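Local coordinates for GDP-perosamine synthase (Caulobacter crescentus, PDB 3BN1), which transfers the amino group of L-glutamate to GDP-4-keto-6-deoxy-D-mannose, making GDP-perosamine for lipopolysaccharide O-antigen with pyridoxal phosphate as cofactor, at residues A[84-89]-A[320-325]; A[104-109]-A[337-342]; A[291-296]-A[341-346]. One frame throughout, in Å; residues are numbered along the deposited sequence.

Contact 1: A[84-89]-A[320-325]; sequences PSLTYI and FHPMHI. With AKG (2-oxoglutaric acid), chain G.
Met-323 and Ser-85 meet through a backbone bond: Met-323 N donates to Ser-85 O over 2.9 Å. The same oxygen receives a CA-H...O contact from Pro-322. Met-323 then doubles back, bent at chi2 (-66°) and chi3 (78°), which carries SD to 3.7 Å from Ile-89 CG1 and CE to 3.5 Å from Thr-87 O. Ser-85 uses its side chain as well. Its OG stands anti to the backbone N (chi1 -168°) and lies in the plane of the His-324 ring at its edge, 2.6 Å from ND1; either atom could donate. Because NE2 of that imidazole is bonded to Glu-341, both ring nitrogens are engaged and the ring's rotation is fixed. Phe-320 lays one face on the backbone of the opposing loop. Tyr-88 N sits 3.9 Å above the ring centre and has no polar partner in the model, while CE1 of Phe-320 packs 3.8 Å from Tyr-88 CB. Tyr-88 belongs to the 2-oxoglutarate pocket, with ligand C2 over one face of its ring. The two loops thus meet at the wall of the active site, to which the second subunit adds Gln-215 against Tyr-88. Ser-85, Met-323 and His-324 rest on Leu-104 of strand 101-105, and Leu-86 on Ala-340 and Cys-343 of helix 338-346.

Contact 2: A[104-109]-A[337-342]; sequences LVDNDP and LKIAEA
Asp-106 OD1 is gripped by two backbone N-H groups: Ala-340 N at 2.7 Å, on the syn lone pair, and more weakly Asn-107 N, the next residue along its own chain. Its partner oxygen also has two donors. Ile-339 N reaches Asp-106 OD2 on the syn lone pair over 2.9 Å, with an N-H...O angle of 162°, and a water donates to OD2 over 2.6 Å. That water accepts in turn from Lys-338 N, whose direct line to OD2 has too poor an angle for a bond. One carboxylate therefore serves, directly or through water, three successive N-H groups in the first turn of helix 338-346, while Leu-337 occupies the N-cap position. Apolar groups flank this polar centre. On one side Leu-337 CD2 lies 3.5 Å from Val-105 C, against the end of strand 101-105. On the other, Ile-339 CG2, anti to its backbone N, meets Pro-109 CA at 3.4 Å. Asn-107 OD1 touches Ala-340 CB at 3.3 Å; its amide is held by a bond from ND2 to Asp-108 O, 2.9 Å long, with the donor above that carbonyl plane. The contact joins the edge strand of the large sheet to the start of the helix, and its chemistry is that of helix N-terminal capping by a side chain remote in sequence: amide groups without intrahelical acceptors are satisfied by the carboxylate of Asp-106, and the helix end would probably favour its charged form.

Contact 3: A[291-296]-A[341-346]; sequences TVRLGE and EACGVD. With NA (sodium ion), chain F.
Arg-293 grips Asp-346 side-on with two nitrogens, one to each carboxylate oxygen. The NE bond to Asp-346 OD1 is 2.8 Å long and nearly straight at 169°; it meets the syn lone pair close to the guanidinium plane. The NH2 bond to Asp-346 OD2, at 3.1 Å, is tilted out of both planes, consistent with the 49° between guanidinium and carboxylate. A bend at chi3 (54°) brings NE round toward the acid. The backbones are joined too, since Leu-294 N donates to Asp-346 O over 3.0 Å. A water bridges the two segments, donating to Asp-346 OD2 and, at 2.7 Å, to Leu-294 O. Around this network Cys-343 SG lies over one guanidinium face, toward its rim and 3.5 Å from Arg-293 NH1, and Ala-342 CB approaches NH2 at 3.6 Å. Just beyond the strand, Glu-296 O binds the sodium ion at 2.5 Å, together with three waters and Leu-298 O. Strand 291-294 and helix 341-346 run nearly perpendicular, their axes 7.8 Å apart at closest approach. Asp-346 is the last residue of helix 338-346, and strand 347-350 follows at once, pairing antiparallel with strand 290-294. The salt bridge therefore lies at the corner where the chain leaves the helix and enters the small antiparallel sheet, with Phe-112 packed on Arg-293.

How the contacts relate
From the N terminus, the chain passes through 84-89 and 104-109, at neighbouring strands of the large sheet, where Ser-85 N meets Val-105 O, before reaching any of their partners. Contact 1 closes a loop of 230 residues at 320-325, and contact 2 closes one of 227 at 337-342; the two loops cross. Contact 3, from 291-296 to 341-346, spans only 44 residues. It crosses contact 1 and ends on the same helix as contact 2, sharing Glu-341 and Ala-342. Contacts 2 and 3 also touch directly, Pro-109 O lying 2.8 Å from Arg-293 NH1. Helix 338-346 is thus tied to both the large sheet and the small antiparallel one.

Contact 1: A[84-89]-A[320-325]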
# COMPACT_ATOMS: atom_id res chain seq x y z
N PRO A 84 -2.33 -22.58 6.12
CA PRO A 84 -2.02 -23.15 7.44
C PRO A 84 -2.53 -22.20 8.54
O PRO A 84 -2.49 -20.99 8.41
CB PRO A 84 -0.50 -23.23 7.45
CG PRO A 84 -0.01 -22.37 6.32
CD PRO A 84 -1.12 -22.30 5.31
N SER A 85 -3.05 -22.77 9.62
CA SER A 85 -3.48 -21.97 10.78
C SER A 85 -2.23 -21.30 11.35
O SER A 85 -2.30 -20.14 11.74
CB SER A 85 -4.10 -22.81 11.89
OG SER A 85 -4.75 -22.00 12.85
N LEU A 86 -1.11 -22.03 11.36
CA LEU A 86 0.18 -21.46 11.83
C LEU A 86 0.88 -20.64 10.78
O LEU A 86 1.58 -21.19 9.90
CB LEU A 86 1.14 -22.54 12.32
CG LEU A 86 2.32 -21.99 13.18
CD1 LEU A 86 1.79 -21.50 14.55
CD2 LEU A 86 3.38 -23.05 13.45
N THR A 87 0.69 -19.32 10.86
CA THR A 87 1.26 -18.35 9.89
C THR A 87 1.00 -16.93 10.41
O THR A 87 0.24 -16.73 11.38
CB THR A 87 0.68 -18.48 8.45
OG1 THR A 87 1.33 -17.57 7.55
CG2 THR A 87 -0.82 -18.19 8.39
N TYR A 88 1.56 -15.97 9.69
CA TYR A 88 1.32 -14.57 9.96
C TYR A 88 -0.07 -14.28 9.34
O TYR A 88 -0.45 -14.79 8.30
CB TYR A 88 2.40 -13.70 9.31
CG TYR A 88 2.07 -12.26 9.60
CD1 TYR A 88 2.03 -11.80 10.92
CD2 TYR A 88 1.75 -11.40 8.54
CE1 TYR A 88 1.78 -10.48 11.17
CE2 TYR A 88 1.50 -10.10 8.78
CZ TYR A 88 1.46 -9.67 10.08
OH TYR A 88 1.11 -8.36 10.30
N ILE A 89 -0.86 -13.47 10.04
CA ILE A 89 -2.24 -13.33 9.71
C ILE A 89 -2.55 -12.79 8.34
O ILE A 89 -3.66 -13.01 7.84
CB ILE A 89 -2.93 -12.43 10.69
CG1 ILE A 89 -4.45 -12.67 10.66
CG2 ILE A 89 -2.45 -11.00 10.43
CD1 ILE A 89 -5.18 -12.01 11.86
N PHE A 320 4.06 -17.50 15.87
CA PHE A 320 2.75 -16.94 15.57
C PHE A 320 1.63 -17.67 16.23
O PHE A 320 1.68 -18.91 16.31
CB PHE A 320 2.50 -17.14 14.09
CG PHE A 320 3.51 -16.46 13.23
CD1 PHE A 320 3.54 -15.08 13.19
CD2 PHE A 320 4.34 -17.19 12.37
CE1 PHE A 320 4.43 -14.40 12.40
CE2 PHE A 320 5.26 -16.52 11.48
CZ PHE A 320 5.31 -15.14 11.53
N HIS A 321 0.59 -16.92 16.63
CA HIS A 321 -0.57 -17.58 17.24
C HIS A 321 -1.34 -18.17 16.11
O HIS A 321 -1.57 -17.46 15.13
CB HIS A 321 -1.52 -16.58 17.95
CG HIS A 321 -0.88 -15.82 19.06
ND1 HIS A 321 0.04 -16.39 19.90
CD2 HIS A 321 -0.98 -14.52 19.43
CE1 HIS A 321 0.50 -15.48 20.75
NE2 HIS A 321 -0.12 -14.34 20.49
N PRO A 322 -1.81 -19.41 16.27
CA PRO A 322 -2.60 -20.01 15.21
C PRO A 322 -3.82 -19.10 14.92
O PRO A 322 -4.44 -18.56 15.84
CB PRO A 322 -3.01 -21.35 15.83
CG PRO A 322 -1.87 -21.74 16.72
CD PRO A 322 -1.42 -20.40 17.30
N MET A 323 -4.19 -18.99 13.66
CA MET A 323 -5.32 -18.12 13.31
C MET A 323 -6.57 -18.44 14.10
O MET A 323 -7.35 -17.57 14.47
CB MET A 323 -5.77 -18.42 11.87
CG MET A 323 -4.69 -18.15 10.83
SD MET A 323 -4.22 -16.41 10.64
CE MET A 323 -3.07 -16.20 12.22
N HIS A 324 -6.86 -19.73 14.14
CA HIS A 324 -8.12 -20.17 14.71
C HIS A 324 -8.23 -19.84 16.19
O HIS A 324 -9.24 -20.12 16.82
CB HIS A 324 -8.39 -21.72 14.36
CG HIS A 324 -7.53 -22.68 15.12
ND1 HIS A 324 -6.17 -22.77 14.91
CD2 HIS A 324 -7.81 -23.51 16.16
CE1 HIS A 324 -5.65 -23.64 15.76
NE2 HIS A 324 -6.62 -24.10 16.54
N ILE A 325 -7.16 -19.31 16.78
CA ILE A 325 -7.29 -19.04 18.21
C ILE A 325 -7.42 -17.55 18.39
O ILE A 325 -7.51 -17.09 19.50
CB ILE A 325 -6.19 -19.58 19.16
CG1 ILE A 325 -4.89 -18.81 18.99
CG2 ILE A 325 -5.90 -21.02 18.90
CD1 ILE A 325 -3.79 -19.12 20.09
C1 AKG G . 6.56 -9.85 12.01
O1 AKG G . 6.36 -9.12 13.02
O2 AKG G . 7.30 -10.86 12.08
C2 AKG G . 5.94 -9.50 10.71
O5 AKG G . 6.24 -10.13 9.72
C3 AKG G . 4.92 -8.38 10.71
C4 AKG G . 4.51 -8.02 9.30
C5 AKG G . 3.87 -6.66 9.32
O3 AKG G . 3.41 -6.22 8.24
O4 AKG G . 3.75 -5.97 10.51

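Contact 2: A[104-109]-A[337-342]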
# COMPACT_ATOMS: atom_id res chain seq x y z
N LEU A 104 -8.29 -23.82 6.89
CA LEU A 104 -7.12 -23.98 7.67
C LEU A 104 -6.70 -25.41 7.70
O LEU A 104 -7.53 -26.31 7.78
CB LEU A 104 -7.28 -23.46 9.12
CG LEU A 104 -7.76 -22.01 9.34
CD1 LEU A 104 -7.86 -21.64 10.80
CD2 LEU A 104 -6.83 -21.05 8.58
N VAL A 105 -5.38 -25.56 7.65
CA VAL A 105 -4.71 -26.87 7.68
C VAL A 105 -3.56 -26.84 8.73
O VAL A 105 -2.98 -25.77 9.02
CB VAL A 105 -4.14 -27.25 6.28
CG1 VAL A 105 -3.05 -26.24 5.83
CG2 VAL A 105 -3.63 -28.69 6.32
N ASP A 106 -3.29 -28.00 9.33
CA ASP A 106 -2.30 -28.14 10.39
C ASP A 106 -0.95 -28.22 9.72
O ASP A 106 -0.88 -28.38 8.51
CB ASP A 106 -2.49 -29.46 11.16
CG ASP A 106 -2.17 -29.33 12.60
OD1 ASP A 106 -1.61 -28.28 12.97
OD2 ASP A 106 -2.46 -30.26 13.37
N ASN A 107 0.11 -28.06 10.51
CA ASN A 107 1.49 -28.11 10.03
C ASN A 107 2.26 -29.27 10.64
O ASN A 107 1.76 -29.97 11.53
CB ASN A 107 2.28 -26.87 10.47
CG ASN A 107 2.16 -26.59 11.96
OD1 ASN A 107 1.15 -26.04 12.38
ND2 ASN A 107 3.21 -26.78 12.73
N ASP A 108 3.50 -29.41 10.17
CA ASP A 108 4.42 -30.43 10.63
C ASP A 108 4.96 -29.95 11.96
O ASP A 108 5.27 -28.75 12.14
CB ASP A 108 5.57 -30.53 9.63
CG ASP A 108 6.61 -31.62 9.99
OD1 ASP A 108 6.50 -32.76 9.50
OD2 ASP A 108 7.58 -31.32 10.71
N PRO A 109 5.09 -30.88 12.89
CA PRO A 109 5.58 -30.54 14.22
C PRO A 109 7.06 -30.14 14.28
O PRO A 109 7.52 -29.56 15.28
CB PRO A 109 5.37 -31.83 15.00
CG PRO A 109 5.44 -32.90 13.90
CD PRO A 109 4.64 -32.28 12.81
N LEU A 337 -6.26 -29.22 14.20
CA LEU A 337 -5.24 -28.13 14.19
C LEU A 337 -4.35 -28.21 15.44
O LEU A 337 -3.72 -27.24 15.90
CB LEU A 337 -5.86 -26.74 14.06
CG LEU A 337 -6.66 -26.59 12.75
CD1 LEU A 337 -7.51 -25.36 12.87
CD2 LEU A 337 -5.77 -26.61 11.42
N LYS A 338 -4.26 -29.43 15.97
CA LYS A 338 -3.53 -29.64 17.20
C LYS A 338 -2.03 -29.34 17.14
O LYS A 338 -1.47 -28.89 18.13
CB LYS A 338 -3.88 -31.02 17.78
CG LYS A 338 -5.38 -31.11 18.17
CD LYS A 338 -5.93 -32.53 18.48
CE LYS A 338 -6.19 -32.79 19.98
NZ LYS A 338 -6.28 -31.52 20.78
N ILE A 339 -1.37 -29.61 16.01
CA ILE A 339 0.07 -29.37 15.95
C ILE A 339 0.29 -27.87 15.98
O ILE A 339 1.11 -27.39 16.76
CB ILE A 339 0.83 -29.98 14.76
CG1 ILE A 339 0.67 -31.50 14.64
CG2 ILE A 339 2.33 -29.71 14.95
CD1 ILE A 339 0.98 -32.24 15.96
N ALA A 340 -0.49 -27.13 15.20
CA ALA A 340 -0.35 -25.66 15.18
C ALA A 340 -0.52 -25.07 16.61
O ALA A 340 0.20 -24.17 17.04
CB ALA A 340 -1.42 -25.07 14.22
N GLU A 341 -1.50 -25.58 17.35
CA GLU A 341 -1.73 -25.10 18.73
C GLU A 341 -0.55 -25.35 19.63
O GLU A 341 -0.13 -24.44 20.39
CB GLU A 341 -2.95 -25.79 19.34
CG GLU A 341 -4.28 -25.30 18.73
CD GLU A 341 -5.41 -26.27 18.99
OE1 GLU A 341 -5.28 -27.17 19.86
OE2 GLU A 341 -6.40 -26.18 18.26
N ALA A 342 0.02 -26.57 19.53
CA ALA A 342 1.20 -26.97 20.33
C ALA A 342 2.41 -26.08 20.00
O ALA A 342 3.11 -25.57 20.88
CB ALA A 342 1.58 -28.48 20.01
O HOH W 1 -4.18 -31.99 14.32

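Contact 3: A[291-296]-A[341-346]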
# COMPACT_ATOMS: atom_id res chain seq x y z
N THR A 291 14.28 -20.84 15.40
CA THR A 291 13.11 -21.16 16.21
C THR A 291 13.23 -22.46 17.00
O THR A 291 13.40 -23.52 16.42
CB THR A 291 11.78 -21.12 15.31
OG1 THR A 291 11.64 -19.86 14.63
CG2 THR A 291 10.48 -21.38 16.10
N VAL A 292 13.17 -22.39 18.33
CA VAL A 292 13.21 -23.60 19.15
C VAL A 292 11.80 -23.81 19.73
O VAL A 292 10.97 -22.89 19.71
CB VAL A 292 14.14 -23.50 20.40
CG1 VAL A 292 15.62 -23.43 20.08
CG2 VAL A 292 13.76 -22.38 21.34
N ARG A 293 11.57 -25.01 20.28
CA ARG A 293 10.33 -25.31 20.99
C ARG A 293 10.88 -25.69 22.35
O ARG A 293 11.87 -26.45 22.49
CB ARG A 293 9.43 -26.41 20.39
CG ARG A 293 9.09 -26.06 18.94
CD ARG A 293 8.24 -27.14 18.25
NE ARG A 293 7.06 -27.42 19.04
CZ ARG A 293 6.16 -28.37 18.80
NH1 ARG A 293 6.28 -29.15 17.74
NH2 ARG A 293 5.14 -28.55 19.65
N LEU A 294 10.31 -25.01 23.33
CA LEU A 294 10.71 -25.21 24.69
C LEU A 294 10.44 -26.63 25.07
O LEU A 294 9.46 -27.26 24.62
CB LEU A 294 9.98 -24.24 25.62
CG LEU A 294 10.32 -22.78 25.31
CD1 LEU A 294 10.18 -22.07 26.62
CD2 LEU A 294 11.70 -22.55 24.69
N GLY A 295 11.30 -27.10 25.97
CA GLY A 295 11.24 -28.46 26.49
C GLY A 295 9.97 -28.59 27.31
O GLY A 295 9.57 -27.66 28.04
N GLU A 296 9.33 -29.73 27.19
CA GLU A 296 8.07 -29.90 27.91
C GLU A 296 8.30 -29.98 29.40
O GLU A 296 7.42 -29.72 30.22
CB GLU A 296 7.34 -31.15 27.46
CG GLU A 296 7.99 -31.82 26.28
CD GLU A 296 7.38 -33.20 25.96
OE1 GLU A 296 7.43 -34.09 26.85
OE2 GLU A 296 6.86 -33.41 24.83
N GLU A 341 -1.50 -25.58 17.35
CA GLU A 341 -1.73 -25.10 18.73
C GLU A 341 -0.55 -25.35 19.63
O GLU A 341 -0.13 -24.44 20.39
CB GLU A 341 -2.95 -25.79 19.34
CG GLU A 341 -4.28 -25.30 18.73
CD GLU A 341 -5.41 -26.27 18.99
OE1 GLU A 341 -5.28 -27.17 19.86
OE2 GLU A 341 -6.40 -26.18 18.26
N ALA A 342 0.02 -26.57 19.53
CA ALA A 342 1.20 -26.97 20.33
C ALA A 342 2.41 -26.08 20.00
O ALA A 342 3.11 -25.57 20.88
CB ALA A 342 1.58 -28.48 20.01
N CYS A 343 2.63 -25.86 18.71
CA CYS A 343 3.75 -25.02 18.29
C CYS A 343 3.59 -23.60 18.77
O CYS A 343 4.55 -22.99 19.21
CB CYS A 343 3.94 -25.03 16.80
SG CYS A 343 4.49 -26.64 16.16
N GLY A 344 2.36 -23.11 18.71
CA GLY A 344 2.06 -21.76 19.18
C GLY A 344 2.34 -21.62 20.67
O GLY A 344 2.71 -20.54 21.16
N VAL A 345 2.06 -22.68 21.42
CA VAL A 345 2.29 -22.69 22.85
C VAL A 345 3.77 -22.68 23.24
O VAL A 345 4.24 -21.86 24.05
CB VAL A 345 1.64 -23.96 23.44
CG1 VAL A 345 2.14 -24.24 24.87
CG2 VAL A 345 0.14 -23.80 23.39
N ASP A 346 4.54 -23.58 22.64
CA ASP A 346 5.93 -23.73 23.03
C ASP A 346 7.01 -23.09 22.11
O ASP A 346 8.20 -23.14 22.43
CB ASP A 346 6.20 -25.23 23.38
CG ASP A 346 6.32 -26.13 22.15
OD1 ASP A 346 6.51 -25.61 21.04
OD2 ASP A 346 6.22 -27.38 22.29
NA NA F . 6.25 -27.60 30.96
O HOH W 2 6.90 -28.13 24.61
O HOH W 3 5.72 -28.80 33.09
O HOH W 4 5.38 -24.93 31.27
O HOH W 5 7.47 -26.76 28.74